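Local coordinates for protein putative transcriptional regulator (Streptomyces coelicolor A3, PDB 2RA5) that probably acts as a GntR-family transcription factor, binding DNA through a winged-helix domain and sensing a small effector through its UTRA domain, at residues 134-139 with 159-164; 125-128 with 132-135; 180-185 with 223-228; 194-199 with 204-209. All coordinates share one frame; numbering follows the deposited sequence. Where two conformers were deposited one is given.

Interaction 1. Residues 134-139 with 159-164. With SRT (S,R meso-tartaric acid), chain B.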
loop_
_atom_site.group_PDB
_atom_site.type_symbol
_atom_site.label_atom_id
_atom_site.label_comp_id
_atom_site.label_asym_id
_atom_site.label_seq_id
_atom_site.Cartn_x
_atom_site.Cartn_y
_atom_site.Cartn_z
ATOM N N HIS A 134 1.972 -25.203 7.071
ATOM C CA HIS A 134 0.577 -25.035 7.405
ATOM C C HIS A 134 -0.055 -24.045 6.455
ATOM O O HIS A 134 0.488 -22.971 6.241
ATOM C CB HIS A 134 0.444 -24.520 8.836
ATOM C CG HIS A 134 0.912 -25.503 9.882
ATOM N ND1 HIS A 134 0.086 -26.488 10.378
ATOM C CD2 HIS A 134 2.098 -25.630 10.503
ATOM C CE1 HIS A 134 0.766 -27.190 11.280
ATOM N NE2 HIS A 134 1.972 -26.705 11.378
ATOM N N ARG A 135 -1.199 -24.399 5.879
ATOM C CA ARG A 135 -1.981 -23.419 5.125
ATOM C C ARG A 135 -3.308 -23.035 5.804
ATOM O O ARG A 135 -4.207 -23.864 5.990
ATOM C CB ARG A 135 -2.237 -23.869 3.680
ATOM C CG ARG A 135 -3.006 -22.819 2.855
ATOM C CD ARG A 135 -3.080 -23.134 1.380
ATOM N NE ARG A 135 -4.433 -23.478 0.971
ATOM C CZ ARG A 135 -4.795 -24.658 0.481
ATOM N NH1 ARG A 135 -6.055 -24.876 0.132
ATOM N NH2 ARG A 135 -3.894 -25.618 0.330
ATOM N N ILE A 136 -3.418 -21.762 6.151
ATOM C CA ILE A 136 -4.647 -21.207 6.697
ATOM C C ILE A 136 -5.309 -20.249 5.706
ATOM O O ILE A 136 -4.642 -19.476 5.014
ATOM C CB ILE A 136 -4.403 -20.486 8.045
ATOM C CG1 ILE A 136 -3.870 -21.477 9.079
ATOM C CG2 ILE A 136 -5.689 -19.878 8.559
ATOM C CD1 ILE A 136 -3.385 -20.830 10.338
ATOM N N GLU A 137 -6.629 -20.323 5.626
ATOM C CA GLU A 137 -7.386 -19.355 4.853
ATOM C C GLU A 137 -8.521 -18.742 5.691
ATOM O O GLU A 137 -9.293 -19.457 6.322
ATOM C CB GLU A 137 -7.901 -19.999 3.569
ATOM C CG GLU A 137 -6.782 -20.460 2.661
ATOM C CD GLU A 137 -7.267 -20.944 1.315
ATOM O OE1 GLU A 137 -6.546 -21.742 0.676
ATOM O OE2 GLU A 137 -8.368 -20.538 0.890
ATOM N N ARG A 138 -8.586 -17.412 5.724
ATOM C CA ARG A 138 -9.635 -16.697 6.454
ATOM C C ARG A 138 -10.365 -15.686 5.572
ATOM O O ARG A 138 -9.764 -15.024 4.724
ATOM C CB ARG A 138 -9.097 -15.919 7.659
ATOM C CG ARG A 138 -8.447 -16.715 8.751
ATOM C CD ARG A 138 -7.000 -16.251 8.879
ATOM N NE ARG A 138 -6.767 -15.294 9.953
ATOM C CZ ARG A 138 -5.711 -14.492 10.011
ATOM N NH1 ARG A 138 -5.560 -13.644 11.022
ATOM N NH2 ARG A 138 -4.809 -14.529 9.039
ATOM N N LEU A 139 -11.668 -15.566 5.795
ATOM C CA LEU A 139 -12.431 -14.447 5.266
ATOM C C LEU A 139 -12.662 -13.451 6.414
ATOM O O LEU A 139 -13.050 -13.839 7.517
ATOM C CB LEU A 139 -13.749 -14.938 4.678
ATOM C CG LEU A 139 -14.647 -13.963 3.915
ATOM C CD1 LEU A 139 -14.040 -13.549 2.584
ATOM C CD2 LEU A 139 -16.014 -14.593 3.693
ATOM N N VAL A 159 3.247 -23.066 16.113
ATOM C CA VAL A 159 2.031 -22.752 16.848
ATOM C C VAL A 159 0.987 -23.854 16.687
ATOM O O VAL A 159 1.053 -24.659 15.753
ATOM C CB VAL A 159 1.423 -21.420 16.350
ATOM C CG1 VAL A 159 0.216 -21.021 17.184
ATOM C CG2 VAL A 159 2.468 -20.318 16.363
ATOM N N ASP A 160 0.034 -23.885 17.616
ATOM C CA ASP A 160 -1.154 -24.716 17.494
ATOM C C ASP A 160 -2.201 -23.864 16.799
ATOM O O ASP A 160 -2.602 -22.812 17.304
ATOM C CB ASP A 160 -1.660 -25.158 18.869
ATOM C CG ASP A 160 -0.554 -25.720 19.747
ATOM O OD1 ASP A 160 0.282 -24.929 20.239
ATOM O OD2 ASP A 160 -0.530 -26.953 19.953
ATOM N N LEU A 161 -2.639 -24.316 15.635
ATOM C CA LEU A 161 -3.391 -23.450 14.741
ATOM C C LEU A 161 -4.900 -23.659 14.823
ATOM O O LEU A 161 -5.631 -23.245 13.926
ATOM C CB LEU A 161 -2.895 -23.628 13.297
ATOM C CG LEU A 161 -1.390 -23.400 13.063
ATOM C CD1 LEU A 161 -0.556 -24.639 13.385
ATOM C CD2 LEU A 161 -1.124 -22.958 11.638
ATOM N N ASP A 162 -5.360 -24.266 15.915
ATOM C CA ASP A 162 -6.782 -24.550 16.125
ATOM C C ASP A 162 -7.720 -23.556 15.443
ATOM O O ASP A 162 -7.705 -22.360 15.749
ATOM C CB ASP A 162 -7.097 -24.613 17.626
ATOM C CG ASP A 162 -8.593 -24.594 17.921
ATOM O OD1 ASP A 162 -9.021 -23.752 18.737
ATOM O OD2 ASP A 162 -9.341 -25.414 17.344
ATOM N N THR A 163 -8.528 -24.051 14.506
ATOM C CA THR A 163 -9.594 -23.234 13.956
ATOM C C THR A 163 -10.462 -22.896 15.149
ATOM O O THR A 163 -10.676 -23.740 16.020
ATOM C CB THR A 163 -10.435 -24.013 12.902
ATOM O OG1 THR A 163 -10.494 -25.400 13.260
ATOM C CG2 THR A 163 -9.826 -23.905 11.524
ATOM N N GLY A 164 -10.952 -21.669 15.215
ATOM C CA GLY A 164 -11.724 -21.262 16.373
ATOM C C GLY A 164 -10.971 -20.204 17.145
ATOM O O GLY A 164 -11.452 -19.081 17.281
HETATM O O1 SRT B . -2.654 -12.026 9.247
HETATM O O11 SRT B . -3.276 -9.998 8.581
HETATM C C1 SRT B . -3.286 -10.946 9.426
HETATM C C2 SRT B . -4.125 -10.792 10.681
HETATM O O2 SRT B . -3.952 -11.932 11.531
HETATM C C3 SRT B . -3.839 -9.466 11.415
HETATM O O3 SRT B . -4.924 -9.065 12.265
HETATM C C4 SRT B . -2.615 -9.569 12.270
HETATM O O4 SRT B . -2.717 -9.897 13.491
HETATM O O41 SRT B . -1.545 -9.307 11.682
#
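A leucine methyl sits squarely over the imidazole of His134: Leu161 CD1 lies 3.6 Å from the centroid of the His134 ring and only 13° off the ring normal, a CH-pi contact over the middle of the face. The other methyl of the same leucine serves the strand. Leu161 CD2 fits beside His134 CB and meets the tip of Ile136, with Ile136 CD1 - Leu161 CD2 at 3.4 Å. His134 and Ile136, two residues apart, lie on the same face of strand 132-142, and both direct their side chains at the loop. In His134, CG is anti to the carbonyl carbon (chi1 -66°) and the ring stands nearly perpendicular to the CA-CB-CG plane (chi2 -85°), which turns its face to the leucine. With an alanine here, Leu161 CD1 would probably lose the ring it rests on, and a gap would open between loop and strand. The loop backbone is held separately, Leu161 O accepting a hydrogen bond from the side chain of Asn112 on strand 106-116.

On the same face of the strand Arg138 turns to the pocket of this UTRA domain, bending at chi2 and chi3 to reach a bound meso-tartaric acid. Arg138 NH1 is modelled 2.4 Å from SRT O2, a hydroxyl, too short for a normal hydrogen bond, so the distance is doubtful. Arg138 NH2 donates a weak hydrogen bond of 3.3 Å to SRT O1, a carboxylate oxygen; Leu171 N and Arg215 NH1 also bind the ligand. The strand thus holds the loop through apolar and CH-pi contacts, while its cationic group probably suits an anionic ligand.

Interaction 2. Residues 125-128 with 132-135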
loop_
_atom_site.group_PDB
_atom_site.type_symbol
_atom_site.label_atom_id
_atom_site.label_comp_id
_atom_site.label_asym_id
_atom_site.label_seq_id
_atom_site.Cartn_x
_atom_site.Cartn_y
_atom_site.Cartn_z
ATOM N N LEU A 125 9.461 -18.654 2.778
ATOM C CA LEU A 125 9.623 -19.142 4.147
ATOM C C LEU A 125 11.030 -19.659 4.449
ATOM O O LEU A 125 11.376 -19.884 5.614
ATOM C CB LEU A 125 8.580 -20.244 4.400
ATOM C CG LEU A 125 7.411 -20.168 5.397
ATOM C CD1 LEU A 125 6.989 -18.778 5.808
ATOM C CD2 LEU A 125 6.235 -20.879 4.797
ATOM N N GLY A 126 11.838 -19.858 3.408
ATOM C CA GLY A 126 13.150 -20.458 3.600
ATOM C C GLY A 126 13.069 -21.906 4.060
ATOM O O GLY A 126 13.732 -22.310 5.006
ATOM N N VAL A 127 12.202 -22.679 3.417
ATOM C CA VAL A 127 12.142 -24.120 3.629
ATOM C C VAL A 127 12.336 -24.805 2.277
ATOM O O VAL A 127 12.419 -24.149 1.231
ATOM C CB VAL A 127 10.808 -24.570 4.295
ATOM C CG1 VAL A 127 10.643 -23.919 5.714
ATOM C CG2 VAL A 127 9.610 -24.300 3.369
ATOM N N ALA A 128 12.443 -26.122 2.296
ATOM C CA ALA A 128 12.644 -26.844 1.059
ATOM C C ALA A 128 11.319 -27.007 0.338
ATOM O O ALA A 128 10.275 -27.158 0.984
ATOM C CB ALA A 128 13.299 -28.190 1.338
ATOM N N GLU A 132 6.691 -29.658 4.369
ATOM C CA GLU A 132 5.320 -29.428 4.771
ATOM C C GLU A 132 5.171 -28.105 5.511
ATOM O O GLU A 132 5.995 -27.754 6.349
ATOM C CB GLU A 132 4.816 -30.589 5.607
ATOM C CG GLU A 132 3.455 -31.175 5.172
ATOM C CD GLU A 132 2.997 -32.375 6.038
ATOM O OE1 GLU A 132 3.220 -32.357 7.276
ATOM O OE2 GLU A 132 2.443 -33.354 5.481
ATOM N N VAL A 133 4.128 -27.355 5.161
ATOM C CA VAL A 133 3.839 -26.107 5.835
ATOM C C VAL A 133 2.355 -26.083 6.158
ATOM O O VAL A 133 1.575 -26.866 5.611
ATOM C CB VAL A 133 4.258 -24.885 4.984
ATOM C CG1 VAL A 133 5.789 -24.884 4.774
ATOM C CG2 VAL A 133 3.539 -24.903 3.661
ATOM N N HIS A 134 1.972 -25.203 7.071
ATOM C CA HIS A 134 0.577 -25.035 7.405
ATOM C C HIS A 134 -0.055 -24.045 6.455
ATOM O O HIS A 134 0.488 -22.971 6.241
ATOM C CB HIS A 134 0.444 -24.520 8.836
ATOM C CG HIS A 134 0.912 -25.503 9.882
ATOM N ND1 HIS A 134 0.086 -26.488 10.378
ATOM C CD2 HIS A 134 2.098 -25.630 10.503
ATOM C CE1 HIS A 134 0.766 -27.190 11.280
ATOM N NE2 HIS A 134 1.972 -26.705 11.378
ATOM N N ARG A 135 -1.199 -24.399 5.879
ATOM C CA ARG A 135 -1.981 -23.419 5.125
ATOM C C ARG A 135 -3.308 -23.035 5.804
ATOM O O ARG A 135 -4.207 -23.864 5.990
ATOM C CB ARG A 135 -2.237 -23.869 3.680
ATOM C CG ARG A 135 -3.006 -22.819 2.855
ATOM C CD ARG A 135 -3.080 -23.134 1.380
ATOM N NE ARG A 135 -4.433 -23.478 0.971
ATOM C CZ ARG A 135 -4.795 -24.658 0.481
ATOM N NH1 ARG A 135 -6.055 -24.876 0.132
ATOM N NH2 ARG A 135 -3.894 -25.618 0.330
#
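Val133 CG1 is the methyl on which both side chains of the turn converge. Leu125 reaches it tip to tip, CD2 of Leu125 standing 4.0 Å from CG1 of Val133. Val127 arrives obliquely, its CG2 lying 4.1 Å from the same CG1 of Val133. With CG1 of Val133 anti to the carbonyl carbon (chi1 -64°), this branch is the one presented to the turn. All the contacts are apolar and at ordinary van der Waals separation.

The arrangement closes a short helix-to-strand connection in the UTRA domain: helix 119-125 ends at Leu125, the chain turns, and strand 132-142 sets off with Val133 near its start. Gly126 makes the exit from the helix, its positive phi of 66° leading the backbone out of helical geometry so that Val127 comes to face the strand. Farther out, backbone hydrogen bonding to Val115 of strand 106-116 fixes Val133 in the sheet, and Val127 also packs on Ala117. Leu125 also packs on Tyr153 of strand 145-154 and on Ala224 and Phe227 of strand 224-232, while Ala128 O accepts a hydrogen bond from Ser131 OG in the intervening loop.

Interaction 3. Residues 180-185 with 223-228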
loop_
_atom_site.group_PDB
_atom_site.type_symbol
_atom_site.label_atom_id
_atom_site.label_comp_id
_atom_site.label_asym_id
_atom_site.label_seq_id
_atom_site.Cartn_x
_atom_site.Cartn_y
_atom_site.Cartn_z
ATOM N N ILE A 180 6.467 -16.810 19.988
ATOM C CA ILE A 180 7.225 -16.369 18.830
ATOM C C ILE A 180 7.483 -14.872 18.977
ATOM O O ILE A 180 6.608 -14.113 19.398
ATOM C CB ILE A 180 6.462 -16.580 17.511
ATOM C CG1 ILE A 180 5.692 -17.903 17.512
ATOM C CG2 ILE A 180 7.416 -16.493 16.335
ATOM C CD1 ILE A 180 6.558 -19.095 17.457
ATOM N N THR A 181 8.695 -14.459 18.642
ATOM C CA THR A 181 9.040 -13.051 18.595
ATOM C C THR A 181 8.893 -12.587 17.155
ATOM O O THR A 181 9.413 -13.207 16.239
ATOM C CB THR A 181 10.465 -12.817 19.085
ATOM O OG1 THR A 181 11.354 -13.756 18.448
ATOM C CG2 THR A 181 10.514 -12.998 20.603
ATOM N N LEU A 182 8.145 -11.515 16.956
ATOM C CA LEU A 182 7.970 -10.942 15.633
ATOM C C LEU A 182 8.825 -9.682 15.582
ATOM O O LEU A 182 8.595 -8.741 16.327
ATOM C CB LEU A 182 6.488 -10.641 15.393
ATOM C CG LEU A 182 5.632 -11.888 15.659
ATOM C CD1 LEU A 182 4.157 -11.617 15.578
ATOM C CD2 LEU A 182 6.008 -12.985 14.688
ATOM N N HIS A 183 9.839 -9.682 14.733
ATOM C CA HIS A 183 10.801 -8.596 14.734
ATOM C C HIS A 183 10.694 -7.689 13.495
ATOM O O HIS A 183 10.807 -6.472 13.599
ATOM C CB HIS A 183 12.211 -9.153 14.890
ATOM C CG HIS A 183 13.245 -8.103 15.128
ATOM N ND1 HIS A 183 14.133 -7.693 14.142
ATOM C CD2 HIS A 183 13.544 -7.372 16.219
ATOM C CE1 HIS A 183 14.920 -6.767 14.626
ATOM N NE2 HIS A 183 14.588 -6.540 15.892
ATOM N N SER A 184 10.480 -8.284 12.324
ATOM C CA SER A 184 10.278 -7.501 11.117
ATOM C C SER A 184 9.358 -8.210 10.140
ATOM O O SER A 184 8.924 -9.344 10.361
ATOM C CB SER A 184 11.621 -7.180 10.435
ATOM O OG SER A 184 12.304 -8.355 10.040
ATOM N N ALA A 185 9.079 -7.521 9.046
ATOM C CA ALA A 185 8.245 -8.054 7.996
ATOM C C ALA A 185 8.633 -7.363 6.726
ATOM O O ALA A 185 9.032 -6.210 6.743
ATOM C CB ALA A 185 6.795 -7.788 8.278
ATOM N N ARG A 223 14.512 -15.654 10.928
ATOM C CA ARG A 223 13.837 -16.731 10.205
ATOM C C ARG A 223 12.393 -16.360 9.888
ATOM O O ARG A 223 11.698 -15.746 10.709
ATOM C CB ARG A 223 13.855 -18.034 11.016
ATOM C CG ARG A 223 15.260 -18.579 11.267
ATOM C CD ARG A 223 15.242 -19.989 11.848
ATOM N NE ARG A 223 16.372 -20.205 12.750
ATOM C CZ ARG A 223 16.323 -20.042 14.072
ATOM N NH1 ARG A 223 15.189 -19.667 14.655
ATOM N NH2 ARG A 223 17.407 -20.258 14.814
ATOM N N ALA A 224 11.936 -16.726 8.695
ATOM C CA ALA A 224 10.536 -16.502 8.355
ATOM C C ALA A 224 9.674 -17.314 9.292
ATOM O O ALA A 224 9.984 -18.440 9.651
ATOM C CB ALA A 224 10.236 -16.851 6.913
ATOM N N VAL A 225 8.571 -16.721 9.695
ATOM C CA VAL A 225 7.758 -17.309 10.725
ATOM C C VAL A 225 6.336 -17.409 10.127
ATOM O O VAL A 225 5.497 -18.206 10.555
ATOM C CB VAL A 225 7.944 -16.446 12.040
ATOM C CG1 VAL A 225 6.810 -15.463 12.294
ATOM C CG2 VAL A 225 8.226 -17.311 13.228
ATOM N N GLU A 226 6.112 -16.635 9.070
ATOM C CA GLU A 226 4.797 -16.503 8.479
ATOM C C GLU A 226 4.916 -15.855 7.096
ATOM O O GLU A 226 5.682 -14.910 6.897
ATOM C CB GLU A 226 3.895 -15.658 9.401
ATOM C CG GLU A 226 2.477 -15.428 8.880
ATOM C CD GLU A 226 2.348 -14.219 7.940
ATOM O OE1 GLU A 226 3.144 -13.261 8.047
ATOM O OE2 GLU A 226 1.432 -14.213 7.091
ATOM N N PHE A 227 4.171 -16.392 6.139
ATOM C CA PHE A 227 4.027 -15.789 4.827
ATOM C C PHE A 227 2.546 -15.634 4.495
ATOM O O PHE A 227 1.775 -16.590 4.557
ATOM C CB PHE A 227 4.664 -16.665 3.772
ATOM C CG PHE A 227 4.453 -16.168 2.364
ATOM C CD1 PHE A 227 4.957 -14.935 1.968
ATOM C CD2 PHE A 227 3.763 -16.934 1.428
ATOM C CE1 PHE A 227 4.788 -14.469 0.662
ATOM C CE2 PHE A 227 3.583 -16.471 0.113
ATOM C CZ PHE A 227 4.102 -15.240 -0.267
ATOM N N GLY A 228 2.148 -14.433 4.116
ATOM C CA GLY A 228 0.754 -14.181 3.832
ATOM C C GLY A 228 0.568 -13.647 2.435
ATOM O O GLY A 228 1.381 -12.887 1.909
#
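Two classic beta bulges frame this contact at one end of the UTRA sheet: His183 and Ser184 both face Phe218, while Val225 and Glu226 both face Thr217. Strand 209-218 lies between the two segments, so they meet across it through side chains, with Leu182 and Val225 the nearest CA pair at 8.0 Å. Val225 is the hub, giving one methyl to each partner. Its CG2 presses on the branch methyl of Ile180 at a close 3.3 Å between Ile180 CG2 and Val225 CG2, the two side chains sliding past each other in opposite directions. Its CG1 receives the end of Leu182, which crosses it at about a right angle with Leu182 CD2 3.5 Å from Val225 CG1. Leu182 does not aim its CB at the valine; with CD1 anti to CA (chi2 174°), the other branch, CD2, is the one turned to the valine. The Val225 rotation, chi1 100°, is well off a staggered position, and its backbone psi of -18° departs from extended-strand values, as suits a residue in a bulge.

Beyond the valine, Ile180 packs on Met175 and Leu182 on Tyr172, Met175 and Arg176, joining helix 171-177 to this corner, and Leu158 covers both Ile180 and Val225. At the far edge, Ser184 and Ala185 pair antiparallel with a strand of the second subunit, carrying the sheet across the interface.

Interaction 4. Residues 194-199 with 204-209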
loop_
_atom_site.group_PDB
_atom_site.type_symbol
_atom_site.label_atom_id
_atom_site.label_comp_id
_atom_site.label_asym_id
_atom_site.label_seq_id
_atom_site.Cartn_x
_atom_site.Cartn_y
_atom_site.Cartn_z
ATOM N N ALA A 194 -9.287 -9.705 -10.329
ATOM C CA ALA A 194 -9.617 -10.928 -9.609
ATOM C C ALA A 194 -10.031 -12.031 -10.559
ATOM O O ALA A 194 -10.819 -11.804 -11.474
ATOM C CB ALA A 194 -10.736 -10.663 -8.622
ATOM N N THR A 195 -9.513 -13.233 -10.337
ATOM C CA THR A 195 -9.994 -14.382 -11.088
ATOM C C THR A 195 -11.245 -14.945 -10.412
ATOM O O THR A 195 -11.547 -14.599 -9.270
ATOM C CB THR A 195 -8.902 -15.457 -11.277
ATOM O OG1 THR A 195 -9.510 -16.750 -11.409
ATOM C CG2 THR A 195 -7.931 -15.453 -10.101
ATOM N N SER A 196 -11.974 -15.794 -11.133
ATOM C CA SER A 196 -13.265 -16.310 -10.678
ATOM C C SER A 196 -13.264 -16.733 -9.217
ATOM O O SER A 196 -14.225 -16.470 -8.489
ATOM C CB SER A 196 -13.720 -17.485 -11.553
ATOM O OG SER A 196 -14.280 -17.029 -12.771
ATOM N N GLY A 197 -12.189 -17.393 -8.797
ATOM C CA GLY A 197 -12.095 -17.920 -7.447
ATOM C C GLY A 197 -12.247 -16.852 -6.386
ATOM O O GLY A 197 -13.201 -16.876 -5.610
ATOM N N GLU A 198 -11.311 -15.907 -6.357
ATOM C CA GLU A 198 -11.324 -14.860 -5.338
ATOM C C GLU A 198 -12.472 -13.884 -5.548
ATOM O O GLU A 198 -13.004 -13.334 -4.584
ATOM C CB GLU A 198 -9.981 -14.129 -5.270
ATOM C CG GLU A 198 -9.390 -13.778 -6.617
ATOM C CD GLU A 198 -7.878 -13.775 -6.578
ATOM O OE1 GLU A 198 -7.331 -14.111 -5.507
ATOM O OE2 GLU A 198 -7.244 -13.444 -7.606
ATOM N N ALA A 199 -12.863 -13.682 -6.804
ATOM C CA ALA A 199 -14.046 -12.878 -7.104
ATOM C C ALA A 199 -15.294 -13.440 -6.403
ATOM O O ALA A 199 -16.061 -12.692 -5.795
ATOM C CB ALA A 199 -14.257 -12.776 -8.607
ATOM N N GLU A 204 -17.684 -10.507 -5.701
ATOM C CA GLU A 204 -17.297 -9.581 -6.756
ATOM C C GLU A 204 -17.202 -10.289 -8.107
ATOM O O GLU A 204 -16.966 -11.500 -8.176
ATOM C CB GLU A 204 -15.944 -8.959 -6.410
ATOM C CG GLU A 204 -15.730 -7.555 -6.952
ATOM C CD GLU A 204 -15.720 -6.495 -5.862
ATOM O OE1 GLU A 204 -14.874 -5.579 -5.954
ATOM O OE2 GLU A 204 -16.537 -6.583 -4.916
ATOM N N ASP A 205 -17.374 -9.532 -9.185
ATOM C CA ASP A 205 -17.287 -10.100 -10.531
ATOM C C ASP A 205 -15.850 -10.401 -10.917
ATOM O O ASP A 205 -14.947 -9.618 -10.633
ATOM C CB ASP A 205 -17.880 -9.147 -11.566
ATOM C CG ASP A 205 -19.263 -8.670 -11.190
ATOM O OD1 ASP A 205 -19.947 -9.361 -10.404
ATOM O OD2 ASP A 205 -19.666 -7.598 -11.680
ATOM N N ALA A 206 -15.643 -11.534 -11.576
ATOM C CA ALA A 206 -14.324 -11.875 -12.090
ATOM C C ALA A 206 -13.798 -10.737 -12.968
ATOM O O ALA A 206 -14.482 -10.291 -13.894
ATOM C CB ALA A 206 -14.380 -13.180 -12.867
ATOM N N GLY A 207 -12.594 -10.261 -12.657
ATOM C CA GLY A 207 -11.978 -9.167 -13.395
ATOM C C GLY A 207 -11.996 -7.849 -12.638
ATOM O O GLY A 207 -11.254 -6.918 -12.969
ATOM N N ALA A 208 -12.853 -7.768 -11.622
ATOM C CA ALA A 208 -12.976 -6.555 -10.824
ATOM C C ALA A 208 -11.706 -6.350 -10.015
ATOM O O ALA A 208 -11.204 -7.287 -9.392
ATOM C CB ALA A 208 -14.197 -6.630 -9.911
ATOM N N PRO A 209 -11.182 -5.119 -10.027
ATOM C CA PRO A 209 -9.927 -4.758 -9.367
ATOM C C PRO A 209 -9.910 -5.185 -7.898
ATOM O O PRO A 209 -10.870 -4.932 -7.166
ATOM C CB PRO A 209 -9.923 -3.230 -9.468
ATOM C CG PRO A 209 -11.372 -2.878 -9.622
ATOM C CD PRO A 209 -11.846 -3.925 -10.565
#
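The short helix 196-202 and the type II beta turn from Asp205 to Ala208 form a compact connection between strands 184-193 and 209-218, with small side chains where they meet. Ala199 aims its methyl directly at the returning chain, Ala199 CB meeting the backbone 3.0 Å from Glu204 O and 3.5 Å from Ala206 N. Ala206 comes in at the flank, so its methyl passes beside that of Ala199, with Ala199 CB and Ala206 CB 4.3 Å apart. The Ala206 methyl also lies near the start of the helix, 3.9 Å from the hydroxyl of Ser196 (Ala206 CB - Ser196 OG). Ala194 sets its own methyl against the carbonyl oxygen of Ala208.

Backbone bonds fix these orientations. Thr195 occupies the N-cap position, and its carbonyl accepts the N-H of Ala199. Farther along, Ala199 O accepts Glu204 N at 2.7 Å as the chain leaves the helix. Glu204 bends at chi2 and carries its carboxylate away from the helix to a salt bridge with Arg233, while Glu198 pairs with Arg192. Pro209, where the next strand begins, packs on Pro209 of the second subunit.

Gly207 occupies the third position of the turn with phi 105°, a conformation in which a side chain would crowd the preceding carbonyl. Ala194 uses both its backbone groups here: Ala194 N donates to Ala208 O over 3.2 Å, and Ala194 O receives Gly207 N at 2.6 Å.

Interactions 1 and 2 share His134 and Arg135 on strand 132-142 and have centres about 14 Å apart. Interaction 3 borders both: Val159 CG2 of interaction 1 packs 4.2 Å from Ile180 CG1, and Leu125 O of interaction 2 lies 3.5 Å from Ala224 CB. The three are therefore in packing contact within the UTRA domain. The bound meso-tartaric acid is held directly by Arg138 in interaction 1; the side chains of Leu182 in interaction 3 and Leu125 in interaction 2 are about 7 and 12 Å from it. Interaction 4 stands apart, its centre about 29 Å from that of interaction 3, although strand 184-193 leads from one to the other.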